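Local coordinates for glycoside hydrolase family 31 (Trueperella pyogenes, PDB 5I0E), which probably hydrolyses alpha-glucosidic linkages in carbohydrates and binds alpha-D-glucopyranose at the mouth of its TIM barrel, at residues 295-300 and 586-591; 528-533 and 556-561; 7-12 and 471-476. All coordinates share one frame; numbering follows the deposited sequence.

Interactions 1 and 2 are neighbours in the parallel barrel sheet, with centres 10 Å apart. Strands 587-590 and 558-561 lie side by side, joined by probable hydrogen bonds from I587 N to W558 O (3.0 Å) and from Q589 NE2 to D561 OD1 (2.7 Å). Both contacts end at the same bound glucose, reached by H591 in interaction 1 and by D532 in interaction 2. Interaction 3 lies apart, its centre 35 Å from that of interaction 1 and 26 Å from that of interaction 2. It ties the N-terminal region to a barrel loop, and the side chain of W473 is about 14 Å from a bound glucose.

Interaction 1: residues 295-300 and 586-591; sequences FGLWAS and PIMQYH. With GLC (alpha-D-glucopyranose), chain B.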
loop_
_atom_site.group_PDB
_atom_site.type_symbol
_atom_site.label_atom_id
_atom_site.label_comp_id
_atom_site.label_asym_id
_atom_site.label_seq_id
_atom_site.Cartn_x
_atom_site.Cartn_y
_atom_site.Cartn_z
ATOM N N PHE A 295 9.220 -2.543 18.867
ATOM C CA PHE A 295 8.450 -1.499 19.571
ATOM C C PHE A 295 9.274 -0.328 20.051
ATOM O O PHE A 295 8.710 0.636 20.554
ATOM C CB PHE A 295 7.625 -2.100 20.709
ATOM C CG PHE A 295 6.546 -3.022 20.225
ATOM C CD1 PHE A 295 5.517 -2.541 19.439
ATOM C CD2 PHE A 295 6.571 -4.386 20.530
ATOM C CE1 PHE A 295 4.520 -3.387 18.980
ATOM C CE2 PHE A 295 5.569 -5.242 20.066
ATOM C CZ PHE A 295 4.546 -4.744 19.286
ATOM N N GLY A 296 10.596 -0.381 19.876
ATOM C CA GLY A 296 11.419 0.815 20.086
ATOM C C GLY A 296 11.312 1.809 18.926
ATOM O O GLY A 296 10.577 1.574 17.949
ATOM N N LEU A 297 12.031 2.929 19.046
ATOM C CA LEU A 297 12.057 3.950 17.997
ATOM C C LEU A 297 12.881 3.432 16.800
ATOM O O LEU A 297 13.960 2.878 16.986
ATOM C CB LEU A 297 12.617 5.275 18.523
ATOM C CG LEU A 297 12.806 6.385 17.485
ATOM C CD1 LEU A 297 11.481 6.791 16.882
ATOM C CD2 LEU A 297 13.497 7.578 18.115
ATOM N N TRP A 298 12.321 3.574 15.606
ATOM C CA TRP A 298 12.986 3.268 14.344
ATOM C C TRP A 298 13.534 4.571 13.737
ATOM O O TRP A 298 12.787 5.513 13.523
ATOM C CB TRP A 298 12.027 2.657 13.345
ATOM C CG TRP A 298 11.525 1.289 13.575
ATOM C CD1 TRP A 298 11.042 0.774 14.735
ATOM C CD2 TRP A 298 11.376 0.279 12.596
ATOM N NE1 TRP A 298 10.628 -0.508 14.554
ATOM C CE2 TRP A 298 10.827 -0.851 13.247
ATOM C CE3 TRP A 298 11.679 0.199 11.230
ATOM C CZ2 TRP A 298 10.570 -2.060 12.580
ATOM C CZ3 TRP A 298 11.422 -0.987 10.559
ATOM C CH2 TRP A 298 10.868 -2.111 11.240
ATOM N N ALA A 299 14.851 4.592 13.497
ATOM C CA ALA A 299 15.538 5.705 12.857
ATOM C C ALA A 299 15.764 5.376 11.384
ATOM O O ALA A 299 16.129 4.255 11.029
ATOM C CB ALA A 299 16.861 5.995 13.558
ATOM N N SER A 300 15.530 6.362 10.535
ATOM C CA SER A 300 15.680 6.204 9.091
ATOM C C SER A 300 15.932 7.573 8.431
ATOM O O SER A 300 15.461 8.613 8.895
ATOM C CB SER A 300 14.429 5.546 8.491
ATOM O OG SER A 300 14.620 5.251 7.103
ATOM N N PRO A 586 1.473 1.620 16.832
ATOM C CA PRO A 586 2.165 0.322 16.912
ATOM C C PRO A 586 3.650 0.371 16.539
ATOM O O PRO A 586 4.458 -0.128 17.293
ATOM C CB PRO A 586 1.368 -0.560 15.948
ATOM C CG PRO A 586 0.023 0.087 15.882
ATOM C CD PRO A 586 0.305 1.554 15.933
ATOM N N ILE A 587 3.992 1.007 15.413
ATOM C CA ILE A 587 5.389 1.214 15.014
ATOM C C ILE A 587 5.693 2.697 14.931
ATOM O O ILE A 587 5.028 3.419 14.195
ATOM C CB ILE A 587 5.722 0.607 13.631
ATOM C CG1 ILE A 587 5.221 -0.819 13.520
ATOM C CG2 ILE A 587 7.219 0.704 13.351
ATOM C CD1 ILE A 587 5.906 -1.773 14.468
ATOM N N MET A 588 6.743 3.108 15.641
ATOM C CA MET A 588 7.168 4.494 15.767
ATOM C C MET A 588 8.472 4.664 14.971
ATOM O O MET A 588 9.471 4.005 15.303
ATOM C CB MET A 588 7.394 4.793 17.258
ATOM C CG MET A 588 7.751 6.234 17.622
ATOM S SD MET A 588 8.295 6.417 19.359
ATOM C CE MET A 588 8.319 8.201 19.479
ATOM N N GLN A 589 8.445 5.489 13.909
ATOM C CA GLN A 589 9.663 5.873 13.172
ATOM C C GLN A 589 9.602 7.195 12.487
ATOM O O GLN A 589 8.550 7.664 12.153
ATOM C CB GLN A 589 10.186 4.826 12.139
ATOM C CG GLN A 589 9.353 4.289 11.015
ATOM C CD GLN A 589 9.627 4.885 9.620
ATOM O OE1 GLN A 589 10.569 4.498 8.880
ATOM N NE2 GLN A 589 8.723 5.755 9.216
ATOM N N TYR A 590 10.786 7.757 12.299
ATOM C CA TYR A 590 11.004 8.947 11.518
ATOM C C TYR A 590 11.820 8.546 10.295
ATOM O O TYR A 590 12.633 7.637 10.356
ATOM C CB TYR A 590 11.722 10.030 12.354
ATOM C CG TYR A 590 13.195 9.794 12.722
ATOM C CD1 TYR A 590 14.215 10.052 11.811
ATOM C CD2 TYR A 590 13.566 9.379 14.008
ATOM C CE1 TYR A 590 15.559 9.893 12.154
ATOM C CE2 TYR A 590 14.894 9.209 14.364
ATOM C CZ TYR A 590 15.898 9.458 13.435
ATOM O OH TYR A 590 17.232 9.299 13.771
ATOM N N HIS A 591 11.608 9.258 9.210
ATOM C CA HIS A 591 12.198 8.961 7.940
ATOM C C HIS A 591 12.272 10.288 7.142
ATOM O O HIS A 591 11.546 11.245 7.466
ATOM C CB HIS A 591 11.328 7.938 7.216
ATOM C CG HIS A 591 11.869 7.523 5.881
ATOM N ND1 HIS A 591 13.197 7.207 5.688
ATOM C CD2 HIS A 591 11.259 7.333 4.684
ATOM C CE1 HIS A 591 13.391 6.881 4.421
ATOM N NE2 HIS A 591 12.230 6.938 3.791
HETATM C C1 GLC B . 9.843 4.895 -1.806
HETATM C C2 GLC B . 9.537 4.797 -0.314
HETATM C C3 GLC B . 10.333 5.827 0.474
HETATM C C4 GLC B . 11.824 5.621 0.199
HETATM C C5 GLC B . 12.113 5.674 -1.297
HETATM C C6 GLC B . 13.575 5.286 -1.520
HETATM O O1 GLC B . 9.347 6.149 -2.259
HETATM O O2 GLC B . 8.138 4.972 -0.102
HETATM O O3 GLC B . 10.062 5.661 1.869
HETATM O O4 GLC B . 12.631 6.595 0.889
HETATM O O5 GLC B . 11.253 4.803 -2.047
HETATM O O6 GLC B . 13.939 5.533 -2.888
HETATM O O HOH W 1 8.072 0.873 17.311
HETATM O O HOH W 2 12.453 3.416 7.039
#
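The closing seam of the TIM barrel is formed here, where first strand 297-300 pairs in parallel with last strand 587-590 and W298 stands opposite Q589. W298 holds the two strands together through both its backbone polar atoms: its N donates to M588 O (2.9 Å, N-H...O 162°), while its O receives Y590 N at 3.2 Å. Before the pairing begins, a water takes over, donating to G296 O and accepting from M588 N. Side chains sort to the two faces of the sheet. On the face of W298 and Q589, the CG2 branch of I587 lies over the five-membered ring of W298, 3.9 Å from its centroid, in a CH-pi contact; the indole NE1 itself bonds to I294 O. On the other face, L297 CD1 crosses the extended M588 chain and meets CG at 3.8 Å. Nearby, the Y590 ring presents a face to A299 CA, 4.0 Å from the ring centroid, and its hydroxyl bonds to H317 on helix 307-320. Toward the sugar the contact becomes polar. The Q589 chain bends at chi2 (102°), and its OE1 accepts from a water that also bonds to S300 OG, while its amide nitrogen is held by D561 and W560 O. With CG anti to its backbone N (chi1 -179°), H591 extends its ring toward the sugar and has a partner at each ring nitrogen. ND1 makes a weak, strongly bent bond to S300 OG, and NE2 sits between two sugar hydroxyls, 2.9 Å from glucose O4, to which it donates, and 3.2 Å from glucose O3.

Interaction 2: residues 528-533 and 556-561; sequences YWAGDE and LYWGWD. With GLC (alpha-D-glucopyranose), chain B.
Two adjacent barrel strands of a beta-alpha-beta crossover, 527-529 and 558-561 joined through helix 537-551, meet in parallel with Y528 paired to W558 and W529 to G559. Between 528-530 and 557-559 backbone bonds knit the packing tightly. Y528 N donates to Y557 O at 2.8 Å and G559 N returns a bond of the same length to Y528 O, after which a weak one runs from A530 N to G559 O (3.0 Å). Next to this bond, A530 CB rests against W558 CZ2 (3.7 Å), while W558 NE1 bonds to E180. Beyond A530 the backbones part and waters fill in: one accepts from D561 N and donates to G531 O. D561 OD1 remains 3.4 Å from W529 CD1, its carboxylate turned 23° from the indole plane, with Q589 as the stronger partner of that oxygen. A second water gathers W529 NE1, D561 OD2, D532 OD1 and glucose O3, linking both segments to the sugar, whose O2 lies at the indole edge. D532, its CG anti to the carbonyl carbon (chi1 -63°), turns its carboxylate to the sugar, accepting from glucose O2 at OD1 (2.6 Å) and glucose O1 at OD2 (3.0 Å).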
loop_
_atom_site.group_PDB
_atom_site.type_symbol
_atom_site.label_atom_id
_atom_site.label_comp_id
_atom_site.label_asym_id
_atom_site.label_seq_id
_atom_site.Cartn_x
_atom_site.Cartn_y
_atom_site.Cartn_z
ATOM N N TYR A 528 3.909 -2.991 8.323
ATOM C CA TYR A 528 3.410 -2.078 7.304
ATOM C C TYR A 528 3.607 -0.608 7.720
ATOM O O TYR A 528 3.564 -0.303 8.904
ATOM C CB TYR A 528 1.943 -2.433 6.967
ATOM C CG TYR A 528 1.900 -3.747 6.257
ATOM C CD1 TYR A 528 1.867 -4.952 6.968
ATOM C CD2 TYR A 528 2.017 -3.803 4.861
ATOM C CE1 TYR A 528 1.928 -6.183 6.297
ATOM C CE2 TYR A 528 2.044 -5.020 4.188
ATOM C CZ TYR A 528 2.017 -6.204 4.902
ATOM O OH TYR A 528 2.082 -7.404 4.216
ATOM N N TRP A 529 3.915 0.278 6.770
ATOM C CA TRP A 529 3.911 1.744 7.005
ATOM C C TRP A 529 3.040 2.406 5.959
ATOM O O TRP A 529 2.826 1.840 4.898
ATOM C CB TRP A 529 5.336 2.352 7.066
ATOM C CG TRP A 529 5.947 2.920 5.778
ATOM C CD1 TRP A 529 6.032 4.232 5.433
ATOM C CD2 TRP A 529 6.601 2.198 4.726
ATOM N NE1 TRP A 529 6.657 4.378 4.219
ATOM C CE2 TRP A 529 7.012 3.143 3.759
ATOM C CE3 TRP A 529 6.908 0.833 4.513
ATOM C CZ2 TRP A 529 7.699 2.774 2.591
ATOM C CZ3 TRP A 529 7.588 0.469 3.352
ATOM C CH2 TRP A 529 7.964 1.434 2.402
ATOM N N ALA A 530 2.564 3.613 6.257
ATOM C CA ALA A 530 1.545 4.312 5.433
ATOM C C ALA A 530 2.032 4.983 4.135
ATOM O O ALA A 530 1.223 5.556 3.404
ATOM C CB ALA A 530 0.807 5.327 6.284
ATOM N N GLY A 531 3.328 4.876 3.834
ATOM C CA GLY A 531 3.896 5.405 2.605
ATOM C C GLY A 531 4.306 6.871 2.636
ATOM O O GLY A 531 4.655 7.409 3.682
ATOM N N ASP A 532 4.252 7.510 1.465
ATOM C CA ASP A 532 4.872 8.807 1.224
ATOM C C ASP A 532 3.919 9.961 1.459
ATOM O O ASP A 532 2.833 9.991 0.876
ATOM C CB ASP A 532 5.359 8.866 -0.233
ATOM C CG ASP A 532 6.439 7.844 -0.535
ATOM O OD1 ASP A 532 6.967 7.227 0.416
ATOM O OD2 ASP A 532 6.769 7.647 -1.723
ATOM N N GLU A 533 4.316 10.923 2.292
ATOM C CA GLU A 533 3.539 12.154 2.462
ATOM C C GLU A 533 4.413 13.360 2.684
ATOM O O GLU A 533 5.569 13.234 3.106
ATOM C CB GLU A 533 2.546 12.038 3.625
ATOM C CG GLU A 533 1.105 11.708 3.227
ATOM C CD GLU A 533 0.373 12.830 2.491
ATOM O OE1 GLU A 533 1.003 13.732 1.903
ATOM O OE2 GLU A 533 -0.875 12.799 2.469
ATOM N N LEU A 556 -1.942 -5.248 11.778
ATOM C CA LEU A 556 -1.726 -4.960 13.192
ATOM C C LEU A 556 -0.495 -4.114 13.417
ATOM O O LEU A 556 -0.537 -3.172 14.193
ATOM C CB LEU A 556 -1.584 -6.262 13.967
ATOM C CG LEU A 556 -1.583 -6.180 15.494
ATOM C CD1 LEU A 556 -3.001 -5.995 16.003
ATOM C CD2 LEU A 556 -0.992 -7.450 16.092
ATOM N N TYR A 557 0.608 -4.486 12.764
ATOM C CA TYR A 557 1.882 -3.834 12.956
ATOM C C TYR A 557 2.083 -2.708 11.941
ATOM O O TYR A 557 2.804 -2.847 10.943
ATOM C CB TYR A 557 3.017 -4.844 12.869
ATOM C CG TYR A 557 2.931 -6.025 13.800
ATOM C CD1 TYR A 557 3.193 -5.880 15.151
ATOM C CD2 TYR A 557 2.664 -7.313 13.309
ATOM C CE1 TYR A 557 3.145 -6.986 16.015
ATOM C CE2 TYR A 557 2.627 -8.427 14.147
ATOM C CZ TYR A 557 2.865 -8.269 15.505
ATOM O OH TYR A 557 2.833 -9.349 16.371
ATOM N N TRP A 558 1.457 -1.574 12.228
ATOM C CA TRP A 558 1.394 -0.445 11.329
ATOM C C TRP A 558 2.183 0.738 11.867
ATOM O O TRP A 558 2.148 1.021 13.061
ATOM C CB TRP A 558 -0.071 -0.058 11.144
ATOM C CG TRP A 558 -0.294 1.113 10.295
ATOM C CD1 TRP A 558 -0.533 1.120 8.976
ATOM C CD2 TRP A 558 -0.269 2.472 10.715
ATOM N NE1 TRP A 558 -0.674 2.412 8.528
ATOM C CE2 TRP A 558 -0.509 3.261 9.586
ATOM C CE3 TRP A 558 -0.066 3.104 11.945
ATOM C CZ2 TRP A 558 -0.570 4.654 9.652
ATOM C CZ3 TRP A 558 -0.113 4.472 12.007
ATOM C CH2 TRP A 558 -0.361 5.237 10.869
ATOM N N GLY A 559 2.862 1.454 10.974
ATOM C CA GLY A 559 3.482 2.737 11.312
ATOM C C GLY A 559 3.332 3.757 10.208
ATOM O O GLY A 559 2.647 3.544 9.215
ATOM N N TRP A 560 3.998 4.881 10.390
ATOM C CA TRP A 560 4.027 5.958 9.381
ATOM C C TRP A 560 5.311 6.757 9.572
ATOM O O TRP A 560 5.979 6.603 10.593
ATOM C CB TRP A 560 2.801 6.854 9.528
ATOM C CG TRP A 560 2.742 7.648 10.807
ATOM C CD1 TRP A 560 2.820 7.165 12.084
ATOM C CD2 TRP A 560 2.533 9.061 10.932
ATOM N NE1 TRP A 560 2.685 8.194 12.992
ATOM C CE2 TRP A 560 2.517 9.367 12.304
ATOM C CE3 TRP A 560 2.394 10.098 10.018
ATOM C CZ2 TRP A 560 2.378 10.671 12.780
ATOM C CZ3 TRP A 560 2.221 11.395 10.501
ATOM C CH2 TRP A 560 2.213 11.660 11.867
ATOM N N ASP A 561 5.645 7.597 8.592
ATOM C CA ASP A 561 6.790 8.523 8.686
ATOM C C ASP A 561 6.327 9.716 9.513
ATOM O O ASP A 561 5.635 10.598 8.997
ATOM C CB ASP A 561 7.228 9.005 7.311
ATOM C CG ASP A 561 7.631 7.856 6.362
ATOM O OD1 ASP A 561 7.856 6.703 6.806
ATOM O OD2 ASP A 561 7.698 8.129 5.146
HETATM C C1 GLC B . 9.843 4.895 -1.806
HETATM C C2 GLC B . 9.537 4.797 -0.314
HETATM C C3 GLC B . 10.333 5.827 0.474
HETATM C C4 GLC B . 11.824 5.621 0.199
HETATM C C5 GLC B . 12.113 5.674 -1.297
HETATM C C6 GLC B . 13.575 5.286 -1.520
HETATM O O1 GLC B . 9.347 6.149 -2.259
HETATM O O2 GLC B . 8.138 4.972 -0.102
HETATM O O3 GLC B . 10.062 5.661 1.869
HETATM O O4 GLC B . 12.631 6.595 0.889
HETATM O O5 GLC B . 11.253 4.803 -2.047
HETATM O O6 GLC B . 13.939 5.533 -2.888
HETATM O O HOH W 3 7.837 6.684 3.014
HETATM O O HOH W 4 4.166 7.233 6.286
HETATM O O HOH W 5 5.987 10.519 4.565
#

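Interaction 3: residues 7-12 and 471-476; sequences RGIEHP and HAWGSD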
loop_
_atom_site.group_PDB
_atom_site.type_symbol
_atom_site.label_atom_id
_atom_site.label_comp_id
_atom_site.label_asym_id
_atom_site.label_seq_id
_atom_site.Cartn_x
_atom_site.Cartn_y
_atom_site.Cartn_z
ATOM N N ARG A 7 -6.881 -1.833 -24.348
ATOM C CA ARG A 7 -6.848 -1.461 -22.923
ATOM C C ARG A 7 -5.774 -0.416 -22.589
ATOM O O ARG A 7 -5.733 0.103 -21.473
ATOM C CB ARG A 7 -6.604 -2.710 -22.072
ATOM C CG ARG A 7 -7.717 -3.744 -22.127
ATOM C CD ARG A 7 -7.305 -5.034 -21.428
ATOM N NE ARG A 7 -6.962 -6.086 -22.386
ATOM C CZ ARG A 7 -5.736 -6.446 -22.781
ATOM N NH1 ARG A 7 -4.624 -5.862 -22.317
ATOM N NH2 ARG A 7 -5.623 -7.431 -23.668
ATOM N N GLY A 8 -4.890 -0.134 -23.543
ATOM C CA GLY A 8 -3.841 0.863 -23.369
ATOM C C GLY A 8 -2.730 0.395 -22.440
ATOM O O GLY A 8 -2.452 -0.802 -22.345
ATOM N N ILE A 9 -2.112 1.356 -21.750
ATOM C CA ILE A 9 -1.072 1.092 -20.740
ATOM C C ILE A 9 -1.619 0.421 -19.460
ATOM O O ILE A 9 -0.856 -0.189 -18.707
ATOM C CB ILE A 9 -0.294 2.401 -20.399
ATOM C CG1 ILE A 9 1.014 2.113 -19.657
ATOM C CG2 ILE A 9 -1.149 3.396 -19.617
ATOM C CD1 ILE A 9 1.914 3.331 -19.559
ATOM N N GLU A 10 -2.930 0.530 -19.232
ATOM C CA GLU A 10 -3.614 -0.048 -18.047
ATOM C C GLU A 10 -3.094 0.514 -16.704
ATOM O O GLU A 10 -2.922 -0.208 -15.730
ATOM C CB GLU A 10 -3.600 -1.587 -18.086
ATOM C CG GLU A 10 -3.990 -2.149 -19.450
ATOM C CD GLU A 10 -4.201 -3.659 -19.467
ATOM O OE1 GLU A 10 -5.158 -4.125 -18.795
ATOM O OE2 GLU A 10 -3.422 -4.373 -20.169
ATOM N N HIS A 11 -2.841 1.821 -16.701
ATOM C CA HIS A 11 -2.708 2.621 -15.482
ATOM C C HIS A 11 -4.124 2.571 -14.889
ATOM O O HIS A 11 -5.070 2.903 -15.577
ATOM C CB HIS A 11 -2.295 4.060 -15.854
ATOM C CG HIS A 11 -2.016 4.972 -14.693
ATOM N ND1 HIS A 11 -2.995 5.403 -13.822
ATOM C CD2 HIS A 11 -0.881 5.616 -14.321
ATOM C CE1 HIS A 11 -2.467 6.226 -12.933
ATOM N NE2 HIS A 11 -1.184 6.373 -13.216
ATOM N N PRO A 12 -4.279 2.092 -13.647
ATOM C CA PRO A 12 -5.630 1.860 -13.098
ATOM C C PRO A 12 -6.584 3.069 -13.077
ATOM O O PRO A 12 -7.788 2.906 -13.181
ATOM C CB PRO A 12 -5.355 1.367 -11.669
ATOM C CG PRO A 12 -3.928 1.687 -11.388
ATOM C CD PRO A 12 -3.224 1.682 -12.702
ATOM N N HIS A 471 3.860 -2.276 -9.226
ATOM C CA HIS A 471 4.323 -1.911 -10.570
ATOM C C HIS A 471 3.676 -2.690 -11.716
ATOM O O HIS A 471 3.824 -2.305 -12.871
ATOM C CB HIS A 471 5.847 -2.111 -10.658
ATOM C CG HIS A 471 6.572 -1.816 -9.383
ATOM N ND1 HIS A 471 6.647 -0.549 -8.843
ATOM C CD2 HIS A 471 7.237 -2.628 -8.534
ATOM C CE1 HIS A 471 7.333 -0.593 -7.718
ATOM N NE2 HIS A 471 7.694 -1.843 -7.504
ATOM N N ALA A 472 3.012 -3.799 -11.407
ATOM C CA ALA A 472 2.477 -4.697 -12.432
ATOM C C ALA A 472 1.147 -4.159 -12.922
ATOM O O ALA A 472 0.159 -4.172 -12.179
ATOM C CB ALA A 472 2.302 -6.110 -11.887
ATOM N N TRP A 473 1.142 -3.651 -14.149
ATOM C CA TRP A 473 -0.079 -3.215 -14.824
ATOM C C TRP A 473 -0.311 -4.093 -16.058
ATOM O O TRP A 473 0.589 -4.265 -16.882
ATOM C CB TRP A 473 0.030 -1.756 -15.270
ATOM C CG TRP A 473 0.224 -0.726 -14.167
ATOM C CD1 TRP A 473 0.006 -0.890 -12.813
ATOM C CD2 TRP A 473 0.644 0.639 -14.339
ATOM N NE1 TRP A 473 0.287 0.274 -12.148
ATOM C CE2 TRP A 473 0.671 1.232 -13.056
ATOM C CE3 TRP A 473 1.021 1.414 -15.452
ATOM C CZ2 TRP A 473 1.057 2.580 -12.857
ATOM C CZ3 TRP A 473 1.405 2.750 -15.251
ATOM C CH2 TRP A 473 1.426 3.313 -13.964
ATOM N N GLY A 474 -1.517 -4.642 -16.186
ATOM C CA GLY A 474 -1.906 -5.384 -17.379
ATOM C C GLY A 474 -2.743 -6.587 -17.020
ATOM O O GLY A 474 -2.270 -7.450 -16.293
ATOM N N SER A 475 -3.979 -6.634 -17.525
ATOM C CA SER A 475 -4.889 -7.784 -17.356
ATOM C C SER A 475 -4.335 -9.087 -17.937
ATOM O O SER A 475 -4.604 -10.171 -17.426
ATOM C CB SER A 475 -6.232 -7.516 -18.057
ATOM O OG SER A 475 -6.705 -6.221 -17.769
ATOM N N ASP A 476 -3.574 -8.969 -19.012
ATOM C CA ASP A 476 -3.096 -10.129 -19.760
ATOM C C ASP A 476 -1.661 -10.577 -19.432
ATOM O O ASP A 476 -1.098 -11.359 -20.184
ATOM C CB ASP A 476 -3.268 -9.877 -21.268
ATOM C CG ASP A 476 -2.598 -8.589 -21.750
ATOM O OD1 ASP A 476 -2.066 -7.793 -20.918
ATOM O OD2 ASP A 476 -2.637 -8.374 -22.990
#
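An interdomain contact between two loops brings R7, E10, H11 and P12 of the N-terminal region against W473, S475 and D476, which follow barrel strand 463-466. A type II' beta turn from R7 to E10 presents the polar half. E10 has CG anti to its carbonyl carbon (chi1 -46°) and an extended chain beyond, which carries its carboxylate across to S475. OE1 takes two bonds there: S475 OG donates nearly along the C-O axis at 2.8 Å, and S475 N comes from above the carboxylate plane at 3.0 Å. The other oxygen, OE2, forms a salt bridge with R7 NH1 (2.9 Å). A bend at chi3 turns the R7 guanidinium so that NH2 reaches over the D476 carboxylate, the planes 74° apart, in a second salt bridge to OD2 (3.2 Å), completing a network of R7, E10 and D476. Without the E10 carboxylate, as with an alanine here, S475 N and OG would probably lose this acceptor and the R7 guanidinium, left with D476, would be freer to turn. At the apolar half, one face of W473 is covered twice: H11 CA sits over the six-membered ring, 4.0 Å from its centroid, and P12 CD over the five-membered ring. The H11 side chain, CG anti to the backbone N (chi1 -175°), runs alongside the indole and brings CD2 to 3.3 Å from W473 CH2. With E10 OE2 and D476 OD1 only 3.8 Å apart, the arginine shared by both carboxylates probably offsets their repulsion, which suggests that the junction combines balanced charge with packing on tryptophan.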